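Long-range contact in MsStt7d protein (Micromonas, PDB 4IX3), which probably acts as an ATP-dependent protein kinase, a homologue of the state transition kinase Stt7, represented here by its catalytic domain: residues 160-171 and 245-256. Numbering follows the deposited sequence. Where two conformers were deposited one is given.
Sequences HECGVVHRDVKP and PDRFDSWSAGCV. With MG (magnesium ion), chain E.
In the C-terminal lobe of this protein kinase fold, residues 160-171, the end of one helix followed by the catalytic HRD loop, run in parallel along residues 245-256 of helix 246-261 and its approach, from V165 beside D246 (CA to CA 5.6 Å) to K170 beside V256. The joint is D249, the F-helix aspartate familiar from kinases as the anchor of the HRD backbone. D249 OD1 accepts from R167 N and D249 OD2 from H166 N, each on its syn lone pair and at 2.9 Å. D249 OD2 also takes a nearly straight bond from H160 NE2 (2.8 Å, 174°) on its anti lone pair, with ring and carboxylate nearly coplanar, while D246 CB sits over one face of the H160 imidazole, 3.6 Å from its centroid. With D249 replaced by alanine, both loop amides and H160 NE2 are likely to lose their shared acceptor, leaving the loop backbone less firmly placed. F248, its CG anti to the backbone N (chi1 -176°), brings the ring edge at CE2 to R167 O. V169 packs its CG1 on V256 CG2. D168 OD2 binds magnesium at 2.0 Å, and D188 is the ion's second protein ligand. One water accepts from V169 N and donates to both D249 OD1 and S252 OG, a hydroxyl also bonded to Y215 O.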
ATOM      1  N   HIS B 160     -22.159  -7.448 -10.793  1.00 11.24           N
ATOM      2  CA  HIS B 160     -21.802  -7.869 -12.136  1.00 12.71           C
ATOM      3  C   HIS B 160     -22.804  -7.423 -13.193  1.00 13.38           C
ATOM      4  O   HIS B 160     -22.433  -7.056 -14.323  1.00 14.46           O
ATOM      5  CB  HIS B 160     -21.586  -9.383 -12.237  1.00 12.26           C
ATOM      6  CG  HIS B 160     -20.511  -9.872 -11.315  1.00 12.49           C
ATOM      7  ND1 HIS B 160     -20.410 -11.164 -10.898  1.00 13.03           N
ATOM      8  CD2 HIS B 160     -19.484  -9.181 -10.706  1.00 11.03           C
ATOM      9  CE1 HIS B 160     -19.368 -11.291 -10.058  1.00 12.25           C
ATOM     10  NE2 HIS B 160     -18.789 -10.084  -9.926  1.00 11.65           N
ATOM     11  N   GLU B 161     -24.087  -7.448 -12.836  1.00 14.05           N
ATOM     12  CA  GLU B 161     -25.180  -7.037 -13.719  1.00 17.09           C
ATOM     13  C   GLU B 161     -25.026  -5.573 -14.161  1.00 16.33           C
ATOM     14  O   GLU B 161     -25.438  -5.195 -15.248  1.00 19.49           O
ATOM     15  CB  GLU B 161     -26.531  -7.279 -13.001  1.00 19.92           C
ATOM     16  CG  GLU B 161     -27.819  -7.120 -13.797  1.00 28.16           C
ATOM     17  CD  GLU B 161     -29.057  -7.288 -12.904  1.00 38.64           C
ATOM     18  OE1 GLU B 161     -28.981  -7.887 -11.793  1.00 46.22           O
ATOM     19  OE2 GLU B 161     -30.128  -6.781 -13.290  1.00 61.68           O
ATOM     20  N   CYS B 162     -24.438  -4.749 -13.311  1.00 14.03           N
ATOM     21  CA  CYS B 162     -24.210  -3.363 -13.694  0.50 16.06           C
ATOM     22  C   CYS B 162     -22.770  -3.097 -14.073  1.00 15.12           C
ATOM     23  O   CYS B 162     -22.345  -1.934 -14.162  1.00 16.46           O
ATOM     24  CB  CYS B 162     -24.732  -2.386 -12.650  0.50 17.11           C
ATOM     25  SG  CYS B 162     -23.753  -2.296 -11.139  0.50 12.30           S
ATOM     26  N   GLY B 163     -22.038  -4.163 -14.390  1.00 14.60           N
ATOM     27  CA  GLY B 163     -20.709  -4.057 -14.977  1.00 16.48           C
ATOM     28  C   GLY B 163     -19.544  -3.957 -14.004  1.00 13.19           C
ATOM     29  O   GLY B 163     -18.422  -3.771 -14.444  1.00 16.24           O
ATOM     30  N   VAL B 164     -19.775  -4.061 -12.713  1.00 13.05           N
ATOM     31  CA  VAL B 164     -18.723  -3.915 -11.727  1.00 11.32           C
ATOM     32  C   VAL B 164     -18.165  -5.250 -11.290  1.00 11.28           C
ATOM     33  O   VAL B 164     -18.958  -6.139 -10.908  1.00 11.84           O
ATOM     34  CB  VAL B 164     -19.258  -3.120 -10.512  1.00 12.46           C
ATOM     35  CG1 VAL B 164     -18.196  -3.018  -9.409  1.00 12.68           C
ATOM     36  CG2 VAL B 164     -19.709  -1.720 -10.979  1.00 15.16           C
ATOM     37  N   VAL B 165     -16.850  -5.385 -11.343  1.00 12.27           N
ATOM     38  CA  VAL B 165     -16.149  -6.514 -10.734  1.00 11.99           C
ATOM     39  C   VAL B 165     -15.409  -6.001  -9.514  1.00 10.76           C
ATOM     40  O   VAL B 165     -14.656  -5.014  -9.639  1.00 12.24           O
ATOM     41  CB  VAL B 165     -15.220  -7.230 -11.734  1.00 12.40           C
ATOM     42  CG1 VAL B 165     -14.414  -8.350 -11.083  1.00 12.45           C
ATOM     43  CG2 VAL B 165     -16.052  -7.730 -12.897  1.00 14.97           C
ATOM     44  N   HIS B 166     -15.638  -6.601  -8.356  1.00 10.68           N
ATOM     45  CA  HIS B 166     -15.168  -5.995  -7.101  1.00 10.46           C
ATOM     46  C   HIS B 166     -13.642  -6.160  -6.999  1.00 10.83           C
ATOM     47  O   HIS B 166     -12.937  -5.216  -6.605  1.00 11.78           O
ATOM     48  CB  HIS B 166     -15.916  -6.683  -5.934  1.00 11.24           C
ATOM     49  CG  HIS B 166     -15.467  -6.214  -4.602  1.00 10.42           C
ATOM     50  ND1 HIS B 166     -16.173  -5.398  -3.762  1.00 13.66           N
ATOM     51  CD2 HIS B 166     -14.267  -6.484  -3.982  1.00  8.92           C
ATOM     52  CE1 HIS B 166     -15.438  -5.170  -2.646  1.00  8.17           C
ATOM     53  NE2 HIS B 166     -14.280  -5.874  -2.789  1.00 13.55           N
ATOM     54  N   ARG B 167     -13.153  -7.354  -7.317  1.00 11.55           N
ATOM     55  CA  ARG B 167     -11.718  -7.612  -7.359  1.00 11.58           C
ATOM     56  C   ARG B 167     -11.077  -7.948  -6.009  1.00 11.35           C
ATOM     57  O   ARG B 167      -9.997  -8.536  -5.973  1.00 14.16           O
ATOM     58  CB  ARG B 167     -10.987  -6.427  -7.998  1.00 13.13           C
ATOM     59  CG  ARG B 167     -10.085  -6.810  -9.162  1.00 14.10           C
ATOM     60  CD  ARG B 167      -8.840  -5.939  -9.204  1.00 23.74           C
ATOM     61  NE  ARG B 167      -8.570  -5.438 -10.548  1.00 35.95           N
ATOM     62  CZ  ARG B 167      -7.645  -5.940 -11.361  1.00 24.88           C
ATOM     63  NH1 ARG B 167      -6.897  -6.961 -10.967  1.00 33.68           N
ATOM     64  NH2 ARG B 167      -7.468  -5.420 -12.567  1.00 28.72           N
ATOM     65  N   ASP B 168     -11.719  -7.576  -4.904  1.00 11.05           N
ATOM     66  CA  ASP B 168     -11.091  -7.797  -3.588  1.00 10.76           C
ATOM     67  C   ASP B 168     -12.067  -8.406  -2.596  1.00 10.77           C
ATOM     68  O   ASP B 168     -12.152  -8.014  -1.435  1.00 12.38           O
ATOM     69  CB  ASP B 168     -10.471  -6.485  -3.037  1.00 12.62           C
ATOM     70  CG  ASP B 168      -9.399  -6.724  -1.970  1.00 12.74           C
ATOM     71  OD1 ASP B 168      -8.969  -7.878  -1.801  1.00 14.12           O
ATOM     72  OD2 ASP B 168      -9.015  -5.744  -1.281  1.00 13.98           O
ATOM     73  N   VAL B 169     -12.794  -9.402  -3.103  1.00 10.67           N
ATOM     74  CA  VAL B 169     -13.728 -10.128  -2.235  1.00 10.00           C
ATOM     75  C   VAL B 169     -12.920 -11.006  -1.274  1.00 10.85           C
ATOM     76  O   VAL B 169     -12.036 -11.788  -1.702  1.00 11.59           O
ATOM     77  CB  VAL B 169     -14.683 -10.972  -3.107  1.00 10.25           C
ATOM     78  CG1 VAL B 169     -15.504 -11.922  -2.250  1.00 11.56           C
ATOM     79  CG2 VAL B 169     -15.580 -10.062  -3.936  1.00 10.74           C
ATOM     80  N   LYS B 170     -13.249 -10.904   0.004  1.00 10.64           N
ATOM     81  CA  LYS B 170     -12.597 -11.690   1.043  1.00 10.38           C
ATOM     82  C   LYS B 170     -13.330 -11.400   2.353  1.00  8.96           C
ATOM     83  O   LYS B 170     -14.019 -10.375   2.449  1.00 10.30           O
ATOM     84  CB  LYS B 170     -11.066 -11.400   1.177  1.00 11.57           C
ATOM     85  CG  LYS B 170     -10.770  -9.908   1.401  1.00 11.47           C
ATOM     86  CD  LYS B 170      -9.274  -9.690   1.282  1.00 14.08           C
ATOM     87  CE  LYS B 170      -8.858  -8.243   1.507  1.00 14.73           C
ATOM     88  NZ  LYS B 170      -7.668  -7.917   0.669  1.00 14.06           N
ATOM     89  N   PRO B 171     -13.162 -12.233   3.377  1.00 10.37           N
ATOM     90  CA  PRO B 171     -13.814 -11.977   4.655  1.00 10.97           C
ATOM     91  C   PRO B 171     -13.500 -10.600   5.274  1.00 10.68           C
ATOM     92  O   PRO B 171     -14.379  -9.984   5.893  1.00 11.38           O
ATOM     93  CB  PRO B 171     -13.369 -13.170   5.515  1.00 13.13           C
ATOM     94  CG  PRO B 171     -13.197 -14.285   4.497  1.00 12.71           C
ATOM     95  CD  PRO B 171     -12.498 -13.567   3.360  1.00 11.55           C
ATOM     96  N   PRO B 245     -14.284 -11.622 -16.726  1.00 18.12           N
ATOM     97  CA  PRO B 245     -13.596 -11.037 -15.583  1.00 16.39           C
ATOM     98  C   PRO B 245     -14.368 -11.186 -14.278  1.00 14.01           C
ATOM     99  O   PRO B 245     -13.760 -11.230 -13.194  1.00 16.27           O
ATOM    100  CB  PRO B 245     -13.463  -9.562 -15.961  1.00 18.13           C
ATOM    101  CG  PRO B 245     -14.603  -9.329 -16.937  1.00 17.48           C
ATOM    102  CD  PRO B 245     -14.707 -10.626 -17.720  1.00 18.49           C
ATOM    103  N   ASP B 246     -15.700 -11.336 -14.358  1.00 14.46           N
ATOM    104  CA  ASP B 246     -16.506 -11.577 -13.159  1.00 14.00           C
ATOM    105  C   ASP B 246     -16.133 -12.870 -12.435  1.00 12.08           C
ATOM    106  O   ASP B 246     -16.385 -13.004 -11.252  1.00 13.30           O
ATOM    107  CB  ASP B 246     -18.002 -11.568 -13.514  1.00 14.33           C
ATOM    108  CG  ASP B 246     -18.331 -12.589 -14.580  1.00 14.77           C
ATOM    109  OD1 ASP B 246     -19.227 -13.418 -14.319  1.00 18.01           O
ATOM    110  OD2 ASP B 246     -17.726 -12.536 -15.677  1.00 18.36           O
ATOM    111  N   ARG B 247     -15.617 -13.833 -13.208  1.00 12.19           N
ATOM    112  CA  ARG B 247     -15.172 -15.117 -12.622  1.00 12.70           C
ATOM    113  C   ARG B 247     -13.965 -14.936 -11.701  1.00 12.10           C
ATOM    114  O   ARG B 247     -13.708 -15.799 -10.853  1.00 13.46           O
ATOM    115  CB  ARG B 247     -14.890 -16.172 -13.694  1.00 14.59           C
ATOM    116  CG  ARG B 247     -16.097 -17.046 -13.998  1.00 17.59           C
ATOM    117  CD  ARG B 247     -17.377 -16.304 -14.374  1.00 17.08           C
ATOM    118  NE  ARG B 247     -18.299 -17.233 -15.015  1.00 15.61           N
ATOM    119  CZ  ARG B 247     -19.245 -16.887 -15.882  1.00 15.05           C
ATOM    120  NH1 ARG B 247     -19.533 -15.600 -16.077  1.00 17.99           N
ATOM    121  NH2 ARG B 247     -19.925 -17.817 -16.537  1.00 18.68           N
ATOM    122  N   PHE B 248     -13.296 -13.762 -11.736  1.00 12.33           N
ATOM    123  CA  PHE B 248     -12.326 -13.465 -10.675  1.00 12.98           C
ATOM    124  C   PHE B 248     -13.014 -13.401  -9.311  1.00 11.48           C
ATOM    125  O   PHE B 248     -12.543 -13.962  -8.301  1.00 12.34           O
ATOM    126  CB  PHE B 248     -11.625 -12.128 -10.992  1.00 13.87           C
ATOM    127  CG  PHE B 248     -10.538 -11.778 -10.008  1.00 13.13           C
ATOM    128  CD1 PHE B 248      -9.188 -11.924 -10.355  1.00 15.57           C
ATOM    129  CD2 PHE B 248     -10.819 -11.189  -8.784  1.00 12.95           C
ATOM    130  CE1 PHE B 248      -8.170 -11.629  -9.433  1.00 14.99           C
ATOM    131  CE2 PHE B 248      -9.830 -10.849  -7.878  1.00 14.81           C
ATOM    132  CZ  PHE B 248      -8.482 -11.080  -8.206  1.00 14.79           C
ATOM    133  N   ASP B 249     -14.184 -12.746  -9.288  1.00 11.53           N
ATOM    134  CA  ASP B 249     -14.967 -12.672  -8.056  1.00 11.69           C
ATOM    135  C   ASP B 249     -15.559 -14.035  -7.651  1.00  9.86           C
ATOM    136  O   ASP B 249     -15.655 -14.329  -6.471  1.00 10.41           O
ATOM    137  CB  ASP B 249     -16.127 -11.677  -8.171  1.00 11.20           C
ATOM    138  CG  ASP B 249     -15.692 -10.207  -8.125  1.00 11.87           C
ATOM    139  OD1 ASP B 249     -14.574  -9.888  -7.642  1.00 10.80           O
ATOM    140  OD2 ASP B 249     -16.558  -9.363  -8.484  1.00 11.48           O
ATOM    141  N   SER B 250     -15.865 -14.873  -8.639  1.00 11.01           N
ATOM    142  CA  SER B 250     -16.369 -16.224  -8.304  1.00 10.00           C
ATOM    143  C   SER B 250     -15.334 -17.037  -7.507  1.00 10.01           C
ATOM    144  O   SER B 250     -15.642 -17.620  -6.468  1.00 10.91           O
ATOM    145  CB  SER B 250     -16.689 -16.988  -9.569  1.00 11.66           C
ATOM    146  OG  SER B 250     -17.755 -16.359 -10.277  1.00 12.61           O
ATOM    147  N   TRP B 251     -14.063 -16.969  -7.946  1.00 10.79           N
ATOM    148  CA  TRP B 251     -12.985 -17.702  -7.235  1.00 11.47           C
ATOM    149  C   TRP B 251     -12.829 -17.163  -5.825  1.00 10.88           C
ATOM    150  O   TRP B 251     -12.785 -17.907  -4.850  1.00 10.95           O
ATOM    151  CB  TRP B 251     -11.696 -17.531  -8.004  1.00 13.50           C
ATOM    152  CG  TRP B 251     -10.535 -18.148  -7.267  1.00 13.06           C
ATOM    153  CD1 TRP B 251      -9.754 -17.567  -6.274  1.00 14.48           C
ATOM    154  CD2 TRP B 251      -9.960 -19.466  -7.509  1.00 12.56           C
ATOM    155  NE1 TRP B 251      -8.826 -18.455  -5.797  1.00 13.92           N
ATOM    156  CE2 TRP B 251      -8.885 -19.618  -6.530  1.00 12.95           C
ATOM    157  CE3 TRP B 251     -10.271 -20.539  -8.349  1.00 13.95           C
ATOM    158  CZ2 TRP B 251      -8.115 -20.777  -6.463  1.00 16.73           C
ATOM    159  CZ3 TRP B 251      -9.515 -21.709  -8.260  1.00 14.75           C
ATOM    160  CH2 TRP B 251      -8.479 -21.833  -7.306  1.00 15.23           C
ATOM    161  N   SER B 252     -12.807 -15.816  -5.665  1.00 10.67           N
ATOM    162  CA  SER B 252     -12.704 -15.267  -4.328  1.00 10.15           C
ATOM    163  C   SER B 252     -13.890 -15.632  -3.432  1.00  9.55           C
ATOM    164  O   SER B 252     -13.690 -15.899  -2.264  1.00 10.70           O
ATOM    165  CB  SER B 252     -12.637 -13.732  -4.403  1.00 11.84           C
ATOM    166  OG  SER B 252     -11.568 -13.281  -5.215  1.00 12.31           O
ATOM    167  N   ALA B 253     -15.093 -15.681  -4.017  1.00  9.98           N
ATOM    168  CA  ALA B 253     -16.271 -16.075  -3.237  1.00  9.85           C
ATOM    169  C   ALA B 253     -16.140 -17.568  -2.818  1.00  9.46           C
ATOM    170  O   ALA B 253     -16.557 -17.903  -1.714  1.00  9.46           O
ATOM    171  CB  ALA B 253     -17.546 -15.877  -4.037  1.00 10.10           C
ATOM    172  N   GLY B 254     -15.551 -18.416  -3.666  1.00 10.16           N
ATOM    173  CA  GLY B 254     -15.270 -19.809  -3.235  1.00 10.90           C
ATOM    174  C   GLY B 254     -14.296 -19.896  -2.068  1.00 10.81           C
ATOM    175  O   GLY B 254     -14.532 -20.637  -1.131  1.00 11.13           O
ATOM    176  N   CYS B 255     -13.302 -18.993  -2.051  1.00 10.76           N
ATOM    177  CA  CYS B 255     -12.437 -18.901  -0.891  1.00 11.67           C
ATOM    178  C   CYS B 255     -13.164 -18.492   0.356  1.00 10.92           C
ATOM    179  O   CYS B 255     -12.925 -19.044   1.420  1.00 12.22           O
ATOM    180  CB  CYS B 255     -11.279 -17.922  -1.164  1.00 12.04           C
ATOM    181  SG  CYS B 255     -10.101 -18.435  -2.452  1.00 13.61           S
ATOM    182  N   VAL B 256     -14.049 -17.478   0.238  1.00 11.80           N
ATOM    183  CA  VAL B 256     -14.845 -17.080   1.408  1.00 11.27           C
ATOM    184  C   VAL B 256     -15.647 -18.310   1.883  1.00 10.75           C
ATOM    185  O   VAL B 256     -15.716 -18.538   3.085  1.00 10.91           O
ATOM    186  CB  VAL B 256     -15.830 -15.949   1.017  1.00  9.95           C
ATOM    187  CG1 VAL B 256     -16.838 -15.653   2.132  1.00 10.87           C
ATOM    188  CG2 VAL B 256     -15.045 -14.671   0.677  1.00 11.76           C
TER
HETATM  189 MG    MG E 601      -8.568  -3.784  -1.147  1.00 18.83          MG
HETATM  190  O   HOH W   1     -12.546 -10.590  -5.783  1.00 11.66           O
HETATM  191  O   HOH W   2      -9.065  -3.485  -3.135  1.00 21.20           O
HETATM  192  O   HOH W   3      -8.263  -1.673  -1.018  1.00 24.32           O
HETATM  193  O   HOH W   4      -8.125  -3.903   0.809  1.00 21.73           O
HETATM  194  O   HOH W   5      -6.660  -4.076  -1.676  1.00 21.12           O